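Local coordinates for protein D-threo-3-hydroxyaspartate dehydratase (Delftia, PDB 3WQC) that catalyses the pyridoxal-phosphate-dependent deamination of D-threo-3-hydroxyaspartate to oxaloacetate and ammonium, and also dehydrates D-serine, at residues 186-195 with 253-261; 246-254 with 263-271. All blocks are in the same frame, centred on the assembly; numbering follows the deposited sequence.

Interaction 1 of 2, residues 186-195 with 253-261. With PLP (pyridoxal-5'-phosphate), chain J.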
loop_
_atom_site.group_PDB
_atom_site.type_symbol
_atom_site.label_atom_id
_atom_site.label_comp_id
_atom_site.label_asym_id
_atom_site.label_seq_id
_atom_site.Cartn_x
_atom_site.Cartn_y
_atom_site.Cartn_z
ATOM N N SER B 186 3.713 10.816 -19.482
ATOM C CA SER B 186 2.428 10.611 -20.186
ATOM C C SER B 186 1.238 10.614 -19.175
ATOM O O SER B 186 0.077 10.909 -19.582
ATOM C CB SER B 186 2.457 9.316 -20.992
ATOM O OG SER B 186 2.475 8.180 -20.089
ATOM N N TYR B 187 1.516 10.360 -17.897
ATOM C CA TYR B 187 0.414 10.269 -16.905
ATOM C C TYR B 187 -0.106 11.613 -16.546
ATOM O O TYR B 187 -1.148 11.711 -15.914
ATOM C CB TYR B 187 0.932 9.578 -15.659
ATOM C CG TYR B 187 0.937 8.054 -15.799
ATOM C CD1 TYR B 187 1.620 7.367 -16.839
ATOM C CD2 TYR B 187 0.263 7.263 -14.835
ATOM C CE1 TYR B 187 1.651 5.970 -16.902
ATOM C CE2 TYR B 187 0.267 5.867 -14.926
ATOM C CZ TYR B 187 0.955 5.220 -15.928
ATOM O OH TYR B 187 0.919 3.851 -15.991
ATOM N N GLU B 188 0.597 12.683 -16.978
ATOM C CA GLU B 188 0.109 14.052 -16.722
ATOM C C GLU B 188 -0.802 14.521 -17.858
ATOM O O GLU B 188 -1.336 15.650 -17.750
ATOM C CB GLU B 188 1.315 14.997 -16.568
ATOM C CG GLU B 188 2.188 14.741 -15.299
ATOM C CD GLU B 188 3.650 15.111 -15.547
ATOM O OE1 GLU B 188 3.959 16.076 -16.310
ATOM O OE2 GLU B 188 4.523 14.395 -15.014
ATOM N N LEU B 189 -1.006 13.743 -18.923
ATOM C CA LEU B 189 -1.713 14.228 -20.130
ATOM C C LEU B 189 -3.129 13.668 -20.129
ATOM O O LEU B 189 -3.432 12.704 -19.383
ATOM C CB LEU B 189 -0.992 13.705 -21.404
ATOM C CG LEU B 189 0.467 14.286 -21.453
ATOM C CD1 LEU B 189 1.206 13.774 -22.694
ATOM C CD2 LEU B 189 0.550 15.815 -21.286
ATOM N N ASP B 190 -3.968 14.212 -21.005
ATOM C CA ASP B 190 -5.358 13.800 -21.078
ATOM C C ASP B 190 -6.059 14.085 -22.392
ATOM O O ASP B 190 -7.318 14.096 -22.424
ATOM C CB ASP B 190 -6.195 14.320 -19.863
ATOM C CG ASP B 190 -6.292 15.828 -19.834
ATOM O OD1 ASP B 190 -5.938 16.445 -20.845
ATOM O OD2 ASP B 190 -6.911 16.408 -18.890
ATOM N N THR B 191 -5.261 14.280 -23.463
ATOM C CA THR B 191 -5.800 14.436 -24.807
ATOM C C THR B 191 -5.080 13.523 -25.751
ATOM O O THR B 191 -3.885 13.285 -25.551
ATOM C CB THR B 191 -5.705 15.882 -25.309
ATOM O OG1 THR B 191 -4.343 16.288 -25.337
ATOM C CG2 THR B 191 -6.499 16.872 -24.398
ATOM N N PRO B 192 -5.754 13.102 -26.815
ATOM C CA PRO B 192 -5.059 12.220 -27.749
ATOM C C PRO B 192 -3.934 12.949 -28.461
ATOM O O PRO B 192 -2.864 12.312 -28.733
ATOM C CB PRO B 192 -6.161 11.750 -28.725
ATOM C CG PRO B 192 -7.430 12.251 -28.165
ATOM C CD PRO B 192 -7.175 13.322 -27.179
ATOM N N GLU B 193 -4.102 14.226 -28.771
ATOM C CA GLU B 193 -3.008 14.985 -29.515
ATOM C C GLU B 193 -1.738 15.040 -28.675
ATOM O O GLU B 193 -0.641 14.692 -29.211
ATOM C CB GLU B 193 -3.488 16.419 -29.818
ATOM C CG GLU B 193 -4.542 16.392 -30.832
ATOM C CD GLU B 193 -5.940 16.562 -30.147
ATOM O OE1 GLU B 193 -6.078 16.338 -28.781
ATOM O OE2 GLU B 193 -6.928 16.925 -30.952
ATOM N N ALA B 194 -1.842 15.339 -27.345
ATOM C CA ALA B 194 -0.652 15.462 -26.501
ATOM C C ALA B 194 -0.011 14.104 -26.310
ATOM O O ALA B 194 1.224 14.018 -26.256
ATOM C CB ALA B 194 -1.028 16.077 -25.181
ATOM N N LEU B 195 -0.840 13.046 -26.182
ATOM C CA LEU B 195 -0.265 11.688 -25.980
ATOM C C LEU B 195 0.486 11.249 -27.246
ATOM O O LEU B 195 1.509 10.586 -27.179
ATOM C CB LEU B 195 -1.376 10.678 -25.652
ATOM C CG LEU B 195 -1.951 10.793 -24.238
ATOM C CD1 LEU B 195 -3.270 10.008 -24.197
ATOM C CD2 LEU B 195 -0.976 10.239 -23.216
ATOM N N LEU B 253 -8.708 3.883 -12.968
ATOM C CA LEU B 253 -9.373 5.154 -13.213
ATOM C C LEU B 253 -8.421 6.282 -13.633
ATOM O O LEU B 253 -8.804 7.187 -14.378
ATOM C CB LEU B 253 -10.127 5.626 -11.969
ATOM C CG LEU B 253 -11.300 4.634 -11.610
ATOM C CD1 LEU B 253 -11.771 5.002 -10.195
ATOM C CD2 LEU B 253 -12.420 4.791 -12.644
ATOM N N VAL B 254 -7.153 6.196 -13.208
ATOM C CA VAL B 254 -6.136 7.158 -13.728
ATOM C C VAL B 254 -6.036 6.960 -15.265
ATOM O O VAL B 254 -6.042 7.965 -15.990
ATOM C CB VAL B 254 -4.781 6.921 -13.040
ATOM C CG1 VAL B 254 -3.630 7.527 -13.845
ATOM C CG2 VAL B 254 -4.872 7.567 -11.663
ATOM N N MET B 255 -6.014 5.740 -15.777
ATOM C CA MET B 255 -5.963 5.485 -17.238
ATOM C C MET B 255 -7.234 5.957 -17.910
ATOM O O MET B 255 -7.186 6.516 -19.035
ATOM C CB MET B 255 -5.740 4.008 -17.597
ATOM C CG MET B 255 -4.331 3.509 -17.231
ATOM S SD MET B 255 -3.011 4.191 -18.259
ATOM C CE MET B 255 -1.889 5.030 -17.137
ATOM N N ARG B 256 -8.381 5.733 -17.278
ATOM C CA ARG B 256 -9.676 6.216 -17.813
ATOM C C ARG B 256 -9.593 7.749 -17.971
ATOM O O ARG B 256 -9.978 8.313 -19.044
ATOM C CB ARG B 256 -10.803 5.849 -16.835
ATOM C CG ARG B 256 -12.167 6.292 -17.351
ATOM C CD ARG B 256 -12.488 7.702 -16.815
ATOM N NE ARG B 256 -13.892 8.059 -17.020
ATOM C CZ ARG B 256 -14.419 9.249 -16.688
ATOM N NH1 ARG B 256 -13.671 10.221 -16.118
ATOM N NH2 ARG B 256 -15.724 9.460 -16.912
ATOM N N ASN B 257 -9.070 8.479 -16.966
ATOM C CA ASN B 257 -8.976 9.906 -17.038
ATOM C C ASN B 257 -7.941 10.405 -18.077
ATOM O O ASN B 257 -8.134 11.490 -18.686
ATOM C CB ASN B 257 -8.658 10.509 -15.713
ATOM C CG ASN B 257 -9.870 10.571 -14.801
ATOM O OD1 ASN B 257 -11.019 10.589 -15.300
ATOM N ND2 ASN B 257 -9.636 10.744 -13.488
ATOM N N ILE B 258 -6.870 9.627 -18.288
ATOM C CA ILE B 258 -5.886 9.981 -19.317
ATOM C C ILE B 258 -6.570 9.854 -20.682
ATOM O O ILE B 258 -6.207 10.612 -21.625
ATOM C CB ILE B 258 -4.623 9.045 -19.222
ATOM C CG1 ILE B 258 -3.830 9.518 -18.008
ATOM C CG2 ILE B 258 -3.714 9.192 -20.500
ATOM C CD1 ILE B 258 -2.835 8.419 -17.553
ATOM N N GLY B 259 -7.523 8.924 -20.802
ATOM C CA GLY B 259 -8.371 8.794 -21.997
ATOM C C GLY B 259 -8.065 7.594 -22.834
ATOM O O GLY B 259 -8.517 7.538 -23.979
ATOM N N VAL B 260 -7.287 6.652 -22.306
ATOM C CA VAL B 260 -6.853 5.484 -23.085
ATOM C C VAL B 260 -7.719 4.261 -22.780
ATOM O O VAL B 260 -7.535 3.200 -23.422
ATOM C CB VAL B 260 -5.364 5.209 -22.921
ATOM C CG1 VAL B 260 -4.554 6.451 -23.459
ATOM C CG2 VAL B 260 -5.023 4.882 -21.464
ATOM N N CYS B 261 -8.729 4.392 -21.884
ATOM C CA CYS B 261 -9.670 3.288 -21.732
ATOM C C CYS B 261 -10.956 3.949 -21.178
ATOM O O CYS B 261 -10.979 5.133 -20.792
ATOM C CB CYS B 261 -9.161 2.213 -20.728
ATOM S SG CYS B 261 -9.040 2.767 -19.036
HETATM N N1 PLP J . 8.779 0.703 -18.254
HETATM C C2 PLP J . 9.266 1.033 -17.041
HETATM C C2A PLP J . 10.741 1.296 -16.846
HETATM C C3 PLP J . 8.354 1.114 -15.925
HETATM O O3 PLP J . 8.838 1.414 -14.730
HETATM C C4 PLP J . 6.958 0.863 -16.173
HETATM C C4A PLP J . 6.056 0.902 -15.070
HETATM C C5 PLP J . 6.537 0.519 -17.492
HETATM C C6 PLP J . 7.484 0.523 -18.527
HETATM C C5A PLP J . 5.085 0.252 -17.804
HETATM O O4P PLP J . 4.316 1.535 -17.662
HETATM P P PLP J . 2.723 1.415 -17.551
HETATM O O1P PLP J . 2.363 0.503 -18.664
HETATM O O2P PLP J . 2.267 2.813 -17.781
HETATM O O3P PLP J . 2.362 0.818 -16.252
HETATM O O HOH W 1 -7.712 14.058 -16.592
HETATM O O HOH W 2 -9.075 12.421 -21.082
#

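Interaction 2 of 2, residues 246-254 with 263-271. With PLP (pyridoxal-5'-phosphate), chain J.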
loop_
_atom_site.group_PDB
_atom_site.type_symbol
_atom_site.label_atom_id
_atom_site.label_comp_id
_atom_site.label_asym_id
_atom_site.label_seq_id
_atom_site.Cartn_x
_atom_site.Cartn_y
_atom_site.Cartn_z
ATOM N N GLY B 246 2.504 -2.123 -18.853
ATOM C CA GLY B 246 2.090 -3.041 -17.741
ATOM C C GLY B 246 0.670 -2.778 -17.269
ATOM O O GLY B 246 -0.078 -3.761 -17.096
ATOM N N VAL B 247 0.300 -1.538 -16.943
ATOM C CA VAL B 247 -0.983 -1.318 -16.215
ATOM C C VAL B 247 -2.129 -1.680 -17.138
ATOM O O VAL B 247 -3.218 -2.002 -16.625
ATOM C CB VAL B 247 -1.122 0.110 -15.666
ATOM C CG1 VAL B 247 -1.291 1.175 -16.793
ATOM C CG2 VAL B 247 -2.230 0.153 -14.609
ATOM N N TYR B 248 -1.943 -1.625 -18.456
ATOM C CA TYR B 248 -3.029 -1.946 -19.411
ATOM C C TYR B 248 -3.692 -3.291 -19.125
ATOM O O TYR B 248 -4.831 -3.506 -19.578
ATOM C CB TYR B 248 -2.460 -1.939 -20.868
ATOM C CG TYR B 248 -1.761 -3.253 -21.159
ATOM C CD1 TYR B 248 -0.425 -3.501 -20.782
ATOM C CD2 TYR B 248 -2.447 -4.318 -21.821
ATOM C CE1 TYR B 248 0.186 -4.726 -20.987
ATOM C CE2 TYR B 248 -1.854 -5.540 -21.987
ATOM C CZ TYR B 248 -0.539 -5.752 -21.653
ATOM O OH TYR B 248 0.070 -6.963 -21.864
ATOM N N VAL B 249 -3.009 -4.254 -18.539
ATOM C CA VAL B 249 -3.571 -5.565 -18.357
ATOM C C VAL B 249 -4.895 -5.456 -17.591
ATOM O O VAL B 249 -5.881 -6.222 -17.909
ATOM C CB VAL B 249 -2.540 -6.571 -17.727
ATOM C CG1 VAL B 249 -2.191 -6.236 -16.249
ATOM C CG2 VAL B 249 -3.030 -8.033 -17.815
ATOM N N PHE B 250 -4.927 -4.530 -16.615
ATOM C CA PHE B 250 -6.176 -4.269 -15.881
ATOM C C PHE B 250 -6.831 -2.952 -16.173
ATOM O O PHE B 250 -8.072 -2.811 -16.014
ATOM C CB PHE B 250 -5.933 -4.349 -14.332
ATOM C CG PHE B 250 -5.335 -5.678 -13.887
ATOM C CD1 PHE B 250 -5.723 -6.936 -14.477
ATOM C CD2 PHE B 250 -4.438 -5.688 -12.815
ATOM C CE1 PHE B 250 -5.183 -8.161 -14.004
ATOM C CE2 PHE B 250 -3.936 -6.909 -12.332
ATOM C CZ PHE B 250 -4.273 -8.127 -12.935
ATOM N N PHE B 251 -6.048 -1.912 -16.497
ATOM C CA PHE B 251 -6.475 -0.540 -16.479
ATOM C C PHE B 251 -6.956 -0.086 -15.086
ATOM O O PHE B 251 -6.931 -0.898 -14.136
ATOM C CB PHE B 251 -7.535 -0.182 -17.601
ATOM C CG PHE B 251 -6.948 -0.233 -18.991
ATOM C CD1 PHE B 251 -5.934 0.684 -19.344
ATOM C CD2 PHE B 251 -7.435 -1.131 -19.944
ATOM C CE1 PHE B 251 -5.454 0.740 -20.674
ATOM C CE2 PHE B 251 -6.927 -1.104 -21.274
ATOM C CZ PHE B 251 -5.955 -0.152 -21.611
ATOM N N ASP B 252 -7.321 1.183 -14.982
ATOM C CA ASP B 252 -7.720 1.803 -13.736
ATOM C C ASP B 252 -8.286 3.153 -14.010
ATOM O O ASP B 252 -8.427 3.544 -15.214
ATOM C CB ASP B 252 -6.559 1.799 -12.705
ATOM C CG ASP B 252 -5.335 2.591 -13.196
ATOM O OD1 ASP B 252 -5.560 3.549 -13.994
ATOM O OD2 ASP B 252 -4.188 2.271 -12.805
ATOM N N LEU B 253 -8.708 3.883 -12.968
ATOM C CA LEU B 253 -9.373 5.154 -13.213
ATOM C C LEU B 253 -8.421 6.282 -13.633
ATOM O O LEU B 253 -8.804 7.187 -14.378
ATOM C CB LEU B 253 -10.127 5.626 -11.969
ATOM C CG LEU B 253 -11.300 4.634 -11.610
ATOM C CD1 LEU B 253 -11.771 5.002 -10.195
ATOM C CD2 LEU B 253 -12.420 4.791 -12.644
ATOM N N VAL B 254 -7.153 6.196 -13.208
ATOM C CA VAL B 254 -6.136 7.158 -13.728
ATOM C C VAL B 254 -6.036 6.960 -15.265
ATOM O O VAL B 254 -6.042 7.965 -15.990
ATOM C CB VAL B 254 -4.781 6.921 -13.040
ATOM C CG1 VAL B 254 -3.630 7.527 -13.845
ATOM C CG2 VAL B 254 -4.872 7.567 -11.663
ATOM N N ALA B 263 -14.170 3.288 -18.118
ATOM C CA ALA B 263 -14.319 2.588 -16.843
ATOM C C ALA B 263 -14.749 1.097 -17.052
ATOM O O ALA B 263 -14.299 0.214 -16.310
ATOM C CB ALA B 263 -15.307 3.348 -15.953
ATOM N N GLU B 264 -15.535 0.806 -18.118
ATOM C CA GLU B 264 -15.933 -0.544 -18.443
ATOM C C GLU B 264 -14.782 -1.418 -18.904
ATOM O O GLU B 264 -14.998 -2.658 -19.006
ATOM C CB GLU B 264 -17.047 -0.624 -19.543
ATOM C CG GLU B 264 -18.274 0.225 -19.381
ATOM C CD GLU B 264 -18.103 1.572 -20.093
ATOM O OE1 GLU B 264 -18.565 1.705 -21.270
ATOM O OE2 GLU B 264 -17.490 2.487 -19.467
ATOM N N ASP B 265 -13.577 -0.835 -19.174
ATOM C CA ASP B 265 -12.409 -1.691 -19.485
ATOM C C ASP B 265 -11.610 -2.059 -18.238
ATOM O O ASP B 265 -10.684 -2.902 -18.387
ATOM C CB ASP B 265 -11.450 -0.976 -20.497
ATOM C CG ASP B 265 -12.196 -0.502 -21.742
ATOM O OD1 ASP B 265 -13.137 -1.223 -22.174
ATOM O OD2 ASP B 265 -11.952 0.604 -22.284
ATOM N N VAL B 266 -11.964 -1.548 -17.053
ATOM C CA VAL B 266 -11.146 -1.756 -15.856
ATOM C C VAL B 266 -11.463 -3.153 -15.336
ATOM O O VAL B 266 -12.635 -3.452 -15.002
ATOM C CB VAL B 266 -11.428 -0.653 -14.818
ATOM C CG1 VAL B 266 -10.661 -0.882 -13.505
ATOM C CG2 VAL B 266 -11.050 0.730 -15.351
ATOM N N ALA B 267 -10.450 -4.024 -15.360
ATOM C CA ALA B 267 -10.607 -5.446 -15.042
ATOM C C ALA B 267 -10.437 -5.734 -13.555
ATOM O O ALA B 267 -10.723 -6.824 -13.130
ATOM C CB ALA B 267 -9.697 -6.294 -15.962
ATOM N N LEU B 268 -9.863 -4.818 -12.791
ATOM C CA LEU B 268 -9.571 -5.089 -11.365
ATOM C C LEU B 268 -10.561 -4.234 -10.541
ATOM O O LEU B 268 -10.747 -3.012 -10.800
ATOM C CB LEU B 268 -8.146 -4.595 -11.037
ATOM C CG LEU B 268 -7.717 -4.737 -9.573
ATOM C CD1 LEU B 268 -7.764 -6.216 -9.118
ATOM C CD2 LEU B 268 -6.334 -4.068 -9.379
ATOM N N SER B 269 -11.230 -4.874 -9.577
ATOM C CA SER B 269 -12.075 -4.133 -8.680
ATOM C C SER B 269 -11.883 -4.742 -7.276
ATOM O O SER B 269 -11.421 -5.909 -7.161
ATOM C CB SER B 269 -13.606 -4.180 -9.070
ATOM O OG SER B 269 -14.073 -5.524 -9.052
ATOM N N VAL B 270 -12.253 -3.993 -6.248
ATOM C CA VAL B 270 -12.108 -4.514 -4.870
ATOM C C VAL B 270 -13.551 -4.782 -4.402
ATOM O O VAL B 270 -14.376 -3.854 -4.281
ATOM C CB VAL B 270 -11.410 -3.528 -3.946
ATOM C CG1 VAL B 270 -11.467 -3.968 -2.488
ATOM C CG2 VAL B 270 -9.953 -3.335 -4.436
ATOM N N LEU B 271 -13.806 -6.007 -4.047
ATOM C CA LEU B 271 -15.101 -6.449 -3.481
ATOM C C LEU B 271 -15.149 -5.988 -2.033
ATOM O O LEU B 271 -14.193 -6.215 -1.312
ATOM C CB LEU B 271 -15.121 -7.989 -3.556
ATOM C CG LEU B 271 -16.489 -8.660 -3.172
ATOM C CD1 LEU B 271 -17.569 -8.322 -4.212
ATOM C CD2 LEU B 271 -16.229 -10.166 -3.054
HETATM N N1 PLP J . 8.779 0.703 -18.254
HETATM C C2 PLP J . 9.266 1.033 -17.041
HETATM C C2A PLP J . 10.741 1.296 -16.846
HETATM C C3 PLP J . 8.354 1.114 -15.925
HETATM O O3 PLP J . 8.838 1.414 -14.730
HETATM C C4 PLP J . 6.958 0.863 -16.173
HETATM C C4A PLP J . 6.056 0.902 -15.070
HETATM C C5 PLP J . 6.537 0.519 -17.492
HETATM C C6 PLP J . 7.484 0.523 -18.527
HETATM C C5A PLP J . 5.085 0.252 -17.804
HETATM O O4P PLP J . 4.316 1.535 -17.662
HETATM P P PLP J . 2.723 1.415 -17.551
HETATM O O1P PLP J . 2.363 0.503 -18.664
HETATM O O2P PLP J . 2.267 2.813 -17.781
HETATM O O3P PLP J . 2.362 0.818 -16.252
#

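Interaction 1 of 2, residues 186-195 with 253-261
Asn257 O, near the C-terminal end of helix 253-258, receives hydrogens from two waters that tie it to Asp190, in the loop just before helix 192-215, whose N-cap is Thr191. One water donates to Asn257 O at 2.7 Å and to Asp190 O at 2.8 Å; the other joins Asn257 O to Asp190 OD2 by two weak bonds. Asp190 CA also makes a CA-H...O contact with Ile258 O at 3.3 Å; no direct hydrogen bond joins the two segments. The helix closes in a Schellman motif, with Gly259 (phi 108°) as C-prime residue and Val260 N bonded to Met255 O. Ile258 is the main apolar wedge: CG1 stands anti to the carbonyl carbon (chi1 -75°) and the chain runs on extended, laying CD1 against Tyr187 CA at 3.8 Å, while CG2 meets Leu195 CD1 at 3.8 Å. Tyr187, in a 3-10 turn, has Ile258 CD1 over one ring face, and Val254 CG1 approaches obliquely. At the ring edge, in plane, lies PLP O2P, to which Tyr187 OH donates at a very short 2.5 Å. The cofactor's hold is thus shared: Thr228, Arg244, Arg151, Gly246 and Val247 also hydrogen-bond PLP, and the Tyr187 ring packs against helix 253-258.

Interaction 2 of 2, residues 246-254 with 263-271
Phe250 and Leu268 cross obliquely, their CB atoms 4.0 Å apart, and the ring of Phe250 meets Leu268 CB and Ala267 CB at a slant. Ala267 CB lies 4.3 Å from Phe250 CD1, while Val249 CG1 sits over the centre of one ring face. The backbones are joined beside it: Ala267 N donates to Phe250 O at 2.7 Å with an N-H...O angle of 170°, in the carbonyl plane, and Val266 CA adds a CA-H...O contact to the same oxygen at 3.3 Å. Phe251 is turned differently. It runs alongside Asp265, both pointing the same way with ring and carboxylate planes 51° apart; Phe251 CD2 touches Asp265 CB at 4.1 Å, Asp265 O lies at the ring edge, and Asp265 OD2 accepts from Ala262 N. Val266 lies over one face of the Phe251-Asp252 peptide: with CG1 opposite its own N (chi1 176°), that methyl reaches Phe251 O at 3.8 Å and CG2 reaches Asp252 N at 3.8 Å. Both polar atoms are buried by the contact and have no partner in the model. Cutting Val266 back to an alanine would probably open a gap over the Phe251-Asp252 peptide and leave it less firmly held. Upstream, Gly246 N donates to PLP O1P at 2.6 Å, and Val247 N to O3P. Downstream, Asp252 N-caps helix 253-258 through OD1 to Met255 N, while OD2 takes Ala362 N at the start of helix 362-366. Asn33 of helix 27-44 bonds both Val249 O and Asp265 O, spanning the two segments. Phe250 also makes an edge-to-face pair with Tyr372 of strand 371-375, and strand 268-278 pairs antiparallel with strand 22-26.

The segments alternate along the chain: 186-195, 246-254, 253-261, then 263-271. Interactions 1 and 2 have centres about 14 Å apart and share Leu253 and Val254, the first two residues of helix 253-258. That short helix is therefore the common element, one end entering from the phosphate-binding loop and the other leading to strand 268-278. The two contacts also touch directly, Tyr187 OH lying 3.6 Å from Val247 CG1, and both reach the same PLP phosphate from different parts of the chain. Segment 186-195 belongs to the alanine-racemase-like, TIM-barrel part, whereas interaction 2 leads into the mixed sheet of the second domain, so the phosphate-binding loop continues through helix 253-258 into a strand of that sheet.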